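Local atomic coordinates of probable dehydrogenase (Bordetella bronchiseptica, PDB entry 3MOI), a protein that probably catalyses an NAD(P)-dependent oxidation or reduction, as a putative dehydrogenase of the GFO/IDH/MocA family whose substrate is not established. Residues E79-A84 / D105-A110. Numbering follows the deposited sequence.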
loop_
_atom_site.group_PDB
_atom_site.type_symbol
_atom_site.label_atom_id
_atom_site.label_comp_id
_atom_site.label_asym_id
_atom_site.label_seq_id
_atom_site.Cartn_x
_atom_site.Cartn_y
_atom_site.Cartn_z
ATOM N N GLU A 79 4.435 -12.046 -34.984
ATOM C CA GLU A 79 4.721 -12.933 -36.109
ATOM C C GLU A 79 5.262 -14.281 -35.624
ATOM O O GLU A 79 5.042 -15.282 -36.252
ATOM C CB GLU A 79 5.699 -12.297 -37.112
ATOM C CG GLU A 79 7.121 -12.111 -36.544
ATOM C CD GLU A 79 8.003 -11.209 -37.428
ATOM O OE1 GLU A 79 8.808 -11.856 -38.218
ATOM O OE2 GLU A 79 7.874 -9.905 -37.325
ATOM N N HIS A 80 5.960 -14.290 -34.503
ATOM C CA HIS A 80 6.476 -15.563 -33.992
ATOM C C HIS A 80 5.288 -16.449 -33.565
ATOM O O HIS A 80 5.241 -17.637 -33.831
ATOM C CB HIS A 80 7.490 -15.352 -32.840
ATOM C CG HIS A 80 8.891 -15.029 -33.274
ATOM N ND1 HIS A 80 9.854 -14.565 -32.387
ATOM C CD2 HIS A 80 9.508 -15.140 -34.481
ATOM C CE1 HIS A 80 10.999 -14.401 -33.036
ATOM N NE2 HIS A 80 10.817 -14.741 -34.308
ATOM N N VAL A 81 4.274 -15.836 -32.979
ATOM C CA VAL A 81 3.112 -16.583 -32.543
ATOM C C VAL A 81 2.281 -17.072 -33.713
ATOM O O VAL A 81 1.838 -18.241 -33.742
ATOM C CB VAL A 81 2.294 -15.766 -31.544
ATOM C CG1 VAL A 81 0.834 -16.209 -31.548
ATOM C CG2 VAL A 81 2.961 -15.870 -30.131
ATOM N N VAL A 82 2.057 -16.215 -34.693
ATOM C CA VAL A 82 1.374 -16.667 -35.883
ATOM C C VAL A 82 2.121 -17.782 -36.567
ATOM O O VAL A 82 1.555 -18.767 -37.001
ATOM C CB VAL A 82 1.177 -15.515 -36.851
ATOM C CG1 VAL A 82 0.690 -16.032 -38.219
ATOM C CG2 VAL A 82 0.207 -14.497 -36.176
ATOM N N GLN A 83 3.413 -17.650 -36.663
ATOM C CA GLN A 83 4.159 -18.654 -37.369
ATOM C C GLN A 83 4.062 -20.002 -36.651
ATOM O O GLN A 83 3.815 -21.034 -37.298
ATOM C CB GLN A 83 5.623 -18.271 -37.472
ATOM C CG GLN A 83 5.995 -17.401 -38.590
ATOM C CD GLN A 83 7.433 -16.990 -38.444
ATOM O OE1 GLN A 83 8.318 -17.689 -38.881
ATOM N NE2 GLN A 83 7.673 -15.895 -37.781
ATOM N N ALA A 84 4.251 -20.018 -35.335
ATOM C CA ALA A 84 4.168 -21.300 -34.620
ATOM C C ALA A 84 2.778 -21.906 -34.743
ATOM O O ALA A 84 2.644 -23.102 -34.973
ATOM C CB ALA A 84 4.543 -21.152 -33.174
ATOM N N ASP A 105 -5.045 -9.135 -31.486
ATOM C CA ASP A 105 -6.156 -9.774 -32.174
ATOM C C ASP A 105 -5.630 -10.733 -33.186
ATOM O O ASP A 105 -6.188 -11.788 -33.322
ATOM C CB ASP A 105 -7.111 -8.769 -32.860
ATOM C CG ASP A 105 -7.987 -8.017 -31.849
ATOM O OD1 ASP A 105 -8.061 -8.455 -30.642
ATOM O OD2 ASP A 105 -8.607 -7.002 -32.242
ATOM N N ARG A 106 -4.567 -10.389 -33.894
ATOM C CA ARG A 106 -4.037 -11.324 -34.874
ATOM C C ARG A 106 -3.538 -12.588 -34.213
ATOM O O ARG A 106 -3.624 -13.684 -34.804
ATOM C CB ARG A 106 -2.862 -10.748 -35.687
ATOM C CG ARG A 106 -3.183 -9.646 -36.729
ATOM C CD ARG A 106 -1.855 -9.397 -37.577
ATOM N NE ARG A 106 -1.494 -10.628 -38.330
ATOM C CZ ARG A 106 -0.265 -11.020 -38.684
ATOM N NH1 ARG A 106 0.847 -10.346 -38.336
ATOM N NH2 ARG A 106 -0.148 -12.137 -39.381
ATOM N N MET A 107 -3.028 -12.441 -33.005
ATOM C CA MET A 107 -2.469 -13.581 -32.239
ATOM C C MET A 107 -3.604 -14.540 -31.789
ATOM O O MET A 107 -3.540 -15.775 -31.995
ATOM C CB MET A 107 -1.609 -13.066 -31.068
ATOM C CG MET A 107 -0.228 -12.381 -31.489
ATOM S SD MET A 107 0.657 -11.454 -30.224
ATOM C CE MET A 107 -0.027 -10.004 -30.589
ATOM N N ILE A 108 -4.679 -13.954 -31.278
ATOM C CA ILE A 108 -5.838 -14.695 -30.825
ATOM C C ILE A 108 -6.405 -15.483 -32.017
ATOM O O ILE A 108 -6.626 -16.688 -31.936
ATOM C CB ILE A 108 -6.867 -13.719 -30.175
ATOM C CG1 ILE A 108 -6.297 -13.216 -28.811
ATOM C CG2 ILE A 108 -8.260 -14.341 -29.994
ATOM C CD1 ILE A 108 -6.983 -11.956 -28.230
ATOM N N GLU A 109 -6.550 -14.818 -33.148
ATOM C CA GLU A 109 -7.231 -15.410 -34.265
ATOM C C GLU A 109 -6.411 -16.585 -34.808
ATOM O O GLU A 109 -6.932 -17.676 -35.045
ATOM C CB GLU A 109 -7.587 -14.325 -35.281
ATOM C CG GLU A 109 -8.584 -13.275 -34.693
ATOM C CD GLU A 109 -8.819 -11.964 -35.537
ATOM O OE1 GLU A 109 -7.992 -11.599 -36.415
ATOM O OE2 GLU A 109 -9.863 -11.286 -35.304
ATOM N N ALA A 110 -5.106 -16.401 -34.855
ATOM C CA ALA A 110 -4.216 -17.471 -35.309
ATOM C C ALA A 110 -4.230 -18.680 -34.356
ATOM O O ALA A 110 -4.330 -19.831 -34.789
ATOM C CB ALA A 110 -2.794 -16.943 -35.475
#
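V82 and A110 provide the nearest pair of CA atoms across two helical segments that run nearly parallel, their axes 9.0 Å apart and inclined by 11°. The CA atoms of V82 and A110 lie 5.7 Å from each other, a short separation consistent with the small side chain of A110, which points at helix 77-86. The methyl CG2 of V82 rests on A110 CB at 3.9 Å. With CG1 of V82 anti to the backbone N (chi1 170°), the other methyl, CG2, is the one turned onto A110. V82 CG2 also lies over one face of the R106 guanidinium, displaced toward its rim and 4.0 Å from R106 NH2, so a single methyl touches both the alanine and the arginine one helical turn before it. R106 gets there through a bend at chi3 (64°), its side chain crossing that of V82 at about a right angle. Next to V82 and R106 in sequence, V81 and M107 also cross roughly perpendicularly, V81 CG1 lying 4.0 Å from M107 CG; both are buried, and V81 also touches I70. V81 thus joins the contact to strand 67-70, while the exposed R106 lies at its margin. The two helices follow the adjacent parallel strands 67-70 and 90-93 and are linked through 90-93, the side-by-side helix packing of successive beta-alpha units in a Rossmann fold, here the predicted NAD-binding domain.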